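Type III effector XopAI (Xanthomonas citri, PDB 6K93) is a type III effector with a mono-ADP-ribosyltransferase fold that probably binds arginine-containing peptides after delivery into host plant cells. Local coordinates at residues 215-226 with 260-271; 168-176 with 274-285. All coordinates share one frame; numbering follows the deposited sequence.

Contact 1 (215-226 with 260-271); sequences SYQGTVFTGEDQ and MAVEWESNSTTG
Gly218 and Ser268, Val220 and Ser266, Thr222 and Trp264, and Glu224 and Val262 form antiparallel hydrogen-bonded pairs, each with two backbone bonds, such as Ser266 N to Val220 O at 2.9 Å. Strands 218-224 and 262-268 meet at 149°. Tyr216 N to Gly271 O continues the ladder in backbone, and side chains add to it near its ends: Ser268 OG, anti to its own N (chi1 175°), turns to Tyr216 O at 2.7 Å, and Asp225 OD1 takes the N-H of Ala261. At the non-hydrogen-bonded pair Thr219-Asn267 the side chains lie alongside each other, OG1 donating to OD1 over 2.9 Å. A water links Val220 O, Thr222 OG1 and Ser266 OG; the two hydroxyls also bond Ala248 O and Gln312 NE2, respectively.

Apolar packing centres on Trp264. Thr222 CG2 comes within 3.6 Å of Trp264 CE3, and Glu224 CB reaches the indole edge at CZ3, its methylenes serving as hydrocarbon while its carboxylate goes to Arg245. Met260 CG lies 3.9 Å from Gly223 CA, glycine having no CB in the way, and Met260 CE bends to the Asp225 carboxylate. The pair forms one margin of the five-stranded mixed sheet in the mono-ADP-ribosyltransferase fold, strand 218-224 outermost.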
# COMPACT_ATOMS: atom_id res chain seq x y z
N SER A 215 5.75 13.16 5.22
CA SER A 215 4.97 12.69 6.37
C SER A 215 3.90 13.71 6.72
O SER A 215 4.13 14.92 6.68
CB SER A 215 5.87 12.48 7.58
OG SER A 215 6.75 11.41 7.40
N TYR A 216 2.74 13.20 7.10
CA TYR A 216 1.63 14.02 7.56
C TYR A 216 1.50 13.91 9.07
O TYR A 216 1.41 12.80 9.60
CB TYR A 216 0.31 13.59 6.91
CG TYR A 216 -0.80 14.54 7.27
CD1 TYR A 216 -0.78 15.85 6.84
CD2 TYR A 216 -1.84 14.13 8.08
CE1 TYR A 216 -1.78 16.71 7.18
CE2 TYR A 216 -2.86 14.99 8.43
CZ TYR A 216 -2.82 16.28 7.98
OH TYR A 216 -3.81 17.16 8.34
N GLN A 217 1.49 15.06 9.75
CA GLN A 217 1.25 15.12 11.18
C GLN A 217 -0.14 15.71 11.37
O GLN A 217 -0.35 16.91 11.15
CB GLN A 217 2.30 15.95 11.90
CG GLN A 217 3.64 15.28 11.90
CD GLN A 217 4.45 15.70 10.71
OE1 GLN A 217 4.45 16.87 10.32
NE2 GLN A 217 5.15 14.75 10.11
N GLY A 218 -1.07 14.88 11.79
CA GLY A 218 -2.45 15.31 11.95
C GLY A 218 -3.34 14.10 11.99
O GLY A 218 -2.88 12.97 11.87
N THR A 219 -4.63 14.35 12.16
CA THR A 219 -5.63 13.30 12.22
C THR A 219 -6.09 13.00 10.81
O THR A 219 -6.46 13.90 10.05
CB THR A 219 -6.81 13.75 13.08
OG1 THR A 219 -6.34 14.12 14.38
CG2 THR A 219 -7.84 12.66 13.19
N VAL A 220 -6.09 11.71 10.45
CA VAL A 220 -6.51 11.29 9.12
C VAL A 220 -7.72 10.36 9.24
O VAL A 220 -7.90 9.68 10.25
CB VAL A 220 -5.37 10.65 8.29
CG1 VAL A 220 -4.26 11.67 8.03
CG2 VAL A 220 -4.79 9.41 8.99
N PHE A 221 -8.55 10.34 8.19
CA PHE A 221 -9.89 9.79 8.25
C PHE A 221 -10.03 8.64 7.27
O PHE A 221 -9.59 8.73 6.12
CB PHE A 221 -10.90 10.92 7.96
CG PHE A 221 -10.75 12.10 8.87
CD1 PHE A 221 -11.31 12.09 10.12
CD2 PHE A 221 -9.96 13.17 8.48
CE1 PHE A 221 -11.11 13.17 10.98
CE2 PHE A 221 -9.77 14.25 9.34
CZ PHE A 221 -10.34 14.22 10.56
N THR A 222 -10.69 7.58 7.73
CA THR A 222 -10.93 6.39 6.94
C THR A 222 -12.34 5.88 7.19
O THR A 222 -12.85 5.94 8.31
CB THR A 222 -9.94 5.28 7.34
OG1 THR A 222 -8.61 5.75 7.25
CG2 THR A 222 -10.10 4.03 6.45
N GLY A 223 -12.93 5.32 6.15
CA GLY A 223 -14.16 4.57 6.28
C GLY A 223 -14.07 3.31 5.44
O GLY A 223 -13.66 3.40 4.28
N GLU A 224 -14.50 2.16 5.99
CA GLU A 224 -14.51 0.90 5.26
C GLU A 224 -15.73 0.11 5.67
O GLU A 224 -16.25 0.29 6.77
CB GLU A 224 -13.24 0.07 5.55
CG GLU A 224 -11.94 0.67 5.09
CD GLU A 224 -10.80 -0.27 5.19
OE1 GLU A 224 -10.99 -1.48 4.90
OE2 GLU A 224 -9.67 0.17 5.50
N ASP A 225 -16.18 -0.79 4.81
CA ASP A 225 -17.33 -1.62 5.16
C ASP A 225 -16.84 -2.99 5.65
O ASP A 225 -16.95 -4.00 4.97
CB ASP A 225 -18.29 -1.78 4.01
CG ASP A 225 -19.22 -0.61 3.83
OD1 ASP A 225 -19.65 0.07 4.85
OD2 ASP A 225 -19.56 -0.37 2.68
N GLN A 226 -16.34 -3.01 6.86
CA GLN A 226 -15.87 -4.21 7.54
C GLN A 226 -16.88 -4.64 8.59
O GLN A 226 -17.67 -3.84 9.09
CB GLN A 226 -14.50 -3.99 8.20
CG GLN A 226 -13.38 -3.51 7.27
CD GLN A 226 -12.90 -4.58 6.28
OE1 GLN A 226 -13.35 -5.72 6.27
NE2 GLN A 226 -11.97 -4.17 5.40
N MET A 260 -20.15 4.84 6.13
CA MET A 260 -19.46 3.57 6.19
C MET A 260 -19.69 2.85 7.52
O MET A 260 -19.92 3.46 8.57
CB MET A 260 -17.97 3.79 5.95
CG MET A 260 -17.67 4.51 4.64
SD MET A 260 -18.30 3.58 3.22
CE MET A 260 -17.30 2.13 3.42
N ALA A 261 -19.61 1.50 7.46
CA ALA A 261 -19.88 0.68 8.64
C ALA A 261 -18.82 0.84 9.73
O ALA A 261 -19.12 0.68 10.92
CB ALA A 261 -19.98 -0.78 8.25
N VAL A 262 -17.58 1.12 9.36
CA VAL A 262 -16.47 1.34 10.28
C VAL A 262 -15.78 2.63 9.87
O VAL A 262 -15.49 2.83 8.68
CB VAL A 262 -15.47 0.18 10.25
CG1 VAL A 262 -14.36 0.43 11.27
CG2 VAL A 262 -16.16 -1.13 10.58
N GLU A 263 -15.55 3.50 10.82
CA GLU A 263 -14.79 4.71 10.58
C GLU A 263 -13.58 4.73 11.50
O GLU A 263 -13.61 4.15 12.59
CB GLU A 263 -15.60 5.98 10.83
CG GLU A 263 -16.68 6.18 9.80
CD GLU A 263 -17.60 7.35 10.11
OE1 GLU A 263 -17.46 8.00 11.18
OE2 GLU A 263 -18.48 7.63 9.26
N TRP A 264 -12.53 5.42 11.07
CA TRP A 264 -11.38 5.65 11.92
C TRP A 264 -11.01 7.13 11.94
O TRP A 264 -11.10 7.81 10.92
CB TRP A 264 -10.13 4.94 11.45
CG TRP A 264 -9.99 3.47 11.43
CD1 TRP A 264 -9.12 2.76 12.19
CD2 TRP A 264 -10.58 2.53 10.51
NE1 TRP A 264 -9.15 1.43 11.84
CE2 TRP A 264 -10.04 1.26 10.82
CE3 TRP A 264 -11.52 2.63 9.48
CZ2 TRP A 264 -10.40 0.10 10.13
CZ3 TRP A 264 -11.89 1.47 8.81
CH2 TRP A 264 -11.33 0.23 9.12
N GLU A 265 -10.51 7.58 13.08
CA GLU A 265 -9.75 8.81 13.20
C GLU A 265 -8.38 8.41 13.70
O GLU A 265 -8.27 7.93 14.83
CB GLU A 265 -10.38 9.81 14.17
CG GLU A 265 -11.70 10.37 13.71
CD GLU A 265 -12.16 11.60 14.55
OE1 GLU A 265 -13.34 11.87 14.48
OE2 GLU A 265 -11.32 12.18 15.23
N SER A 266 -7.36 8.52 12.86
CA SER A 266 -6.01 8.07 13.19
C SER A 266 -5.04 9.25 13.23
O SER A 266 -4.93 10.01 12.25
CB SER A 266 -5.48 7.05 12.19
OG SER A 266 -6.37 5.96 11.98
N ASN A 267 -4.32 9.37 14.33
CA ASN A 267 -3.30 10.40 14.42
C ASN A 267 -2.05 9.91 13.73
O ASN A 267 -1.45 8.92 14.15
CB ASN A 267 -3.03 10.77 15.87
CG ASN A 267 -4.19 11.49 16.49
OD1 ASN A 267 -4.58 12.56 16.02
ND2 ASN A 267 -4.78 10.90 17.50
N SER A 268 -1.66 10.60 12.68
CA SER A 268 -0.49 10.25 11.90
C SER A 268 0.71 11.04 12.38
O SER A 268 0.60 12.22 12.71
CB SER A 268 -0.73 10.55 10.42
OG SER A 268 0.42 10.33 9.65
N THR A 269 1.85 10.36 12.45
CA THR A 269 3.14 11.01 12.62
C THR A 269 4.04 10.88 11.41
O THR A 269 4.74 11.85 11.06
CB THR A 269 3.88 10.43 13.84
OG1 THR A 269 3.94 9.01 13.76
CG2 THR A 269 3.16 10.82 15.06
N THR A 270 4.06 9.69 10.79
CA THR A 270 4.87 9.45 9.60
C THR A 270 4.07 8.88 8.45
O THR A 270 4.67 8.48 7.44
CB THR A 270 6.04 8.51 9.91
OG1 THR A 270 5.55 7.20 10.17
CG2 THR A 270 6.85 9.01 11.09
N GLY A 271 2.74 8.79 8.56
CA GLY A 271 1.94 8.39 7.42
C GLY A 271 2.27 9.29 6.25
O GLY A 271 2.37 10.51 6.40
O HOH W 1 -7.65 6.84 9.69

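Contact 2 (168-176 with 274-285); sequences LVALQAWTT and ISMFSERPNEQE
Arg280 grips one backbone oxygen with two nitrogens: NH1 and NH2 both donate to Thr175 O, at 2.7 Å from NH1, and the oxygen lies near the guanidinium plane. Thr175 is the first residue past helix 165-174, where a carbonyl has no helical N-H ahead of it, and the long, cationic arginine suits that place. NE of Arg280 makes a salt bridge with Glu283 OE2, which helps fix the group's rotation. An ST turn at Ser278 and a type I beta turn over 280-283 shape the loop that meets the helix end.

Thr175 OG1 works twice, donating to Gln172 O and accepting Glu279 N at 2.9 Å in a nearly straight bond (172°); with chi1 at 69°, OG1 stands between its own N and carbonyl carbon. Gln172, fully extended, is long enough to send NE2 to Glu279 OE2 at 2.8 Å, on the anti side of a carboxylate turned 55° from the amide. Arg142 takes the other oxygen, OE1.

Toward Leu168 the contact is apolar. Phe277 receives Leu168 CD2 over one ring face in a CH-pi contact, while Leu171 CD1 lies 3.7 Å from CD2 of the same ring. Ile274 CD1 touches both Trp174 CD1 and Thr175 CG2. Beside it, Trp174 NE1 donates in its ring plane to Glu285 OE2 at 2.8 Å, reaching that oxygen from above the carboxylate plane.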
# COMPACT_ATOMS: atom_id res chain seq x y z
N LEU A 168 7.97 4.62 -6.94
CA LEU A 168 6.98 5.67 -7.15
C LEU A 168 5.83 5.19 -8.03
O LEU A 168 4.66 5.51 -7.77
CB LEU A 168 7.63 6.90 -7.78
CG LEU A 168 8.63 7.69 -6.91
CD1 LEU A 168 9.22 8.86 -7.69
CD2 LEU A 168 7.94 8.18 -5.64
N VAL A 169 6.13 4.37 -9.05
CA VAL A 169 5.07 3.78 -9.86
C VAL A 169 4.14 2.93 -9.00
O VAL A 169 2.92 2.94 -9.19
CB VAL A 169 5.67 2.97 -11.03
CG1 VAL A 169 4.60 2.15 -11.73
CG2 VAL A 169 6.37 3.88 -12.02
N ALA A 170 4.69 2.22 -8.02
CA ALA A 170 3.86 1.43 -7.12
C ALA A 170 2.86 2.30 -6.36
O ALA A 170 1.73 1.87 -6.12
CB ALA A 170 4.75 0.64 -6.14
N LEU A 171 3.27 3.51 -5.95
CA LEU A 171 2.34 4.40 -5.27
C LEU A 171 1.23 4.84 -6.22
O LEU A 171 0.06 4.86 -5.84
CB LEU A 171 3.07 5.61 -4.68
CG LEU A 171 4.09 5.35 -3.58
CD1 LEU A 171 4.70 6.69 -3.13
CD2 LEU A 171 3.46 4.61 -2.42
N GLN A 172 1.57 5.16 -7.46
CA GLN A 172 0.52 5.47 -8.42
C GLN A 172 -0.39 4.27 -8.63
O GLN A 172 -1.62 4.41 -8.65
CB GLN A 172 1.11 5.96 -9.74
CG GLN A 172 0.01 6.38 -10.73
CD GLN A 172 0.56 6.92 -12.03
OE1 GLN A 172 1.69 7.36 -12.11
NE2 GLN A 172 -0.28 6.92 -13.06
N ALA A 173 0.19 3.08 -8.77
CA ALA A 173 -0.62 1.88 -8.99
C ALA A 173 -1.54 1.61 -7.81
O ALA A 173 -2.67 1.13 -7.99
CB ALA A 173 0.30 0.66 -9.23
N TRP A 174 -1.07 1.91 -6.59
CA TRP A 174 -1.91 1.75 -5.42
C TRP A 174 -3.20 2.55 -5.55
O TRP A 174 -4.25 2.11 -5.09
CB TRP A 174 -1.15 2.16 -4.16
CG TRP A 174 -2.07 2.36 -3.02
CD1 TRP A 174 -2.61 3.56 -2.60
CD2 TRP A 174 -2.68 1.36 -2.21
NE1 TRP A 174 -3.48 3.36 -1.56
CE2 TRP A 174 -3.54 2.01 -1.31
CE3 TRP A 174 -2.57 -0.02 -2.15
CZ2 TRP A 174 -4.27 1.33 -0.37
CZ3 TRP A 174 -3.29 -0.71 -1.20
CH2 TRP A 174 -4.12 -0.05 -0.31
N THR A 175 -3.14 3.72 -6.17
CA THR A 175 -4.32 4.56 -6.29
C THR A 175 -5.22 4.19 -7.46
O THR A 175 -6.21 4.89 -7.72
CB THR A 175 -3.92 6.04 -6.40
OG1 THR A 175 -3.27 6.34 -7.65
CG2 THR A 175 -2.98 6.43 -5.24
N THR A 176 -4.93 3.09 -8.15
CA THR A 176 -5.81 2.52 -9.16
C THR A 176 -6.57 1.34 -8.54
O THR A 176 -6.34 0.96 -7.39
CB THR A 176 -5.04 2.08 -10.40
OG1 THR A 176 -4.35 0.84 -10.13
CG2 THR A 176 -4.05 3.15 -10.85
N ILE A 274 0.45 10.84 -0.39
CA ILE A 274 0.72 10.33 -1.73
C ILE A 274 -0.09 11.02 -2.81
O ILE A 274 -0.11 10.56 -3.96
CB ILE A 274 0.54 8.80 -1.78
CG1 ILE A 274 -0.92 8.37 -1.51
CG2 ILE A 274 1.46 8.13 -0.75
CD1 ILE A 274 -1.17 6.89 -1.90
N SER A 275 -0.71 12.15 -2.48
CA SER A 275 -1.47 12.91 -3.48
C SER A 275 -0.62 13.30 -4.69
O SER A 275 -1.13 13.32 -5.82
CB SER A 275 -2.10 14.15 -2.84
OG SER A 275 -1.12 15.00 -2.24
N MET A 276 0.66 13.57 -4.49
CA MET A 276 1.54 13.90 -5.61
C MET A 276 1.63 12.78 -6.65
O MET A 276 1.92 13.05 -7.83
CB MET A 276 2.95 14.20 -5.07
CG MET A 276 3.08 15.45 -4.25
SD MET A 276 4.07 16.64 -5.17
CE MET A 276 5.62 15.75 -5.33
N PHE A 277 1.41 11.52 -6.23
CA PHE A 277 1.61 10.36 -7.08
C PHE A 277 0.31 9.75 -7.55
O PHE A 277 0.32 8.93 -8.47
CB PHE A 277 2.45 9.32 -6.33
CG PHE A 277 3.59 9.94 -5.63
CD1 PHE A 277 4.62 10.50 -6.37
CD2 PHE A 277 3.62 10.04 -4.26
CE1 PHE A 277 5.68 11.13 -5.74
CE2 PHE A 277 4.68 10.65 -3.62
CZ PHE A 277 5.70 11.21 -4.35
N SER A 278 -0.80 10.17 -6.98
CA SER A 278 -2.08 9.53 -7.20
C SER A 278 -2.64 9.85 -8.57
O SER A 278 -2.41 10.93 -9.14
CB SER A 278 -3.06 10.00 -6.13
OG SER A 278 -4.32 9.38 -6.28
N GLU A 279 -3.42 8.91 -9.09
CA GLU A 279 -4.23 9.11 -10.28
C GLU A 279 -5.48 9.91 -10.02
O GLU A 279 -6.16 10.28 -10.98
CB GLU A 279 -4.63 7.76 -10.88
CG GLU A 279 -3.45 7.07 -11.44
CD GLU A 279 -3.77 6.17 -12.61
OE1 GLU A 279 -4.97 5.93 -12.89
OE2 GLU A 279 -2.80 5.72 -13.19
N ARG A 280 -5.81 10.18 -8.76
CA ARG A 280 -6.93 11.06 -8.40
C ARG A 280 -6.32 12.27 -7.70
O ARG A 280 -6.23 12.31 -6.47
CB ARG A 280 -7.95 10.31 -7.55
CG ARG A 280 -8.91 9.50 -8.45
CD ARG A 280 -9.97 8.76 -7.65
NE ARG A 280 -9.36 7.93 -6.62
CZ ARG A 280 -8.56 6.90 -6.86
NH1 ARG A 280 -8.30 6.54 -8.11
NH2 ARG A 280 -8.03 6.22 -5.85
N PRO A 281 -5.86 13.27 -8.47
CA PRO A 281 -5.13 14.39 -7.84
C PRO A 281 -6.00 15.26 -6.94
O PRO A 281 -5.45 16.04 -6.14
CB PRO A 281 -4.59 15.19 -9.04
CG PRO A 281 -4.52 14.18 -10.17
CD PRO A 281 -5.71 13.27 -9.94
N ASN A 282 -7.33 15.16 -7.01
CA ASN A 282 -8.17 15.91 -6.09
C ASN A 282 -8.25 15.28 -4.71
O ASN A 282 -8.83 15.89 -3.81
CB ASN A 282 -9.57 16.08 -6.67
CG ASN A 282 -9.68 17.27 -7.58
OD1 ASN A 282 -8.98 18.27 -7.41
ND2 ASN A 282 -10.56 17.18 -8.57
N GLU A 283 -7.70 14.08 -4.52
CA GLU A 283 -7.68 13.43 -3.23
C GLU A 283 -6.44 13.88 -2.44
O GLU A 283 -5.47 14.42 -2.99
CB GLU A 283 -7.69 11.90 -3.36
CG GLU A 283 -8.98 11.28 -3.97
CD GLU A 283 -9.06 9.75 -3.88
OE1 GLU A 283 -8.10 9.08 -3.43
OE2 GLU A 283 -10.11 9.19 -4.29
N GLN A 284 -6.49 13.65 -1.13
CA GLN A 284 -5.38 13.92 -0.20
C GLN A 284 -5.16 12.66 0.65
O GLN A 284 -5.39 12.61 1.86
CB GLN A 284 -5.67 15.15 0.68
CG GLN A 284 -5.66 16.44 -0.14
CD GLN A 284 -5.96 17.68 0.70
OE1 GLN A 284 -6.89 18.40 0.40
NE2 GLN A 284 -5.16 17.93 1.72
N GLU A 285 -4.70 11.60 -0.03
CA GLU A 285 -4.53 10.29 0.59
C GLU A 285 -3.25 10.22 1.38
O GLU A 285 -2.20 10.71 0.95
CB GLU A 285 -4.57 9.19 -0.47
CG GLU A 285 -4.46 7.81 0.10
CD GLU A 285 -4.74 6.71 -0.93
OE1 GLU A 285 -4.87 7.01 -2.13
OE2 GLU A 285 -4.83 5.55 -0.51

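How the contacts relate
Contact 1 lies toward the outer margin of the large mixed sheet and is only partly buried, whereas contact 2 is mostly buried and joins a helix to a loop; their centres are about 17 Å apart. They share no secondary-structure element, yet 260-271 and 274-285 are close in sequence, with the short strand 272-273 between. The chemistry follows the place. Two strands pair through a regular backbone ladder, and side chains supplement it; a helix end and an irregular loop have no such register, so contact 2 relies on bonds in which at least one partner is a side chain, backed by a leucine-phenylalanine cluster. Strand 285-288, entered at Glu285, touches Tyr216 and Val220 of contact 1 through Val286.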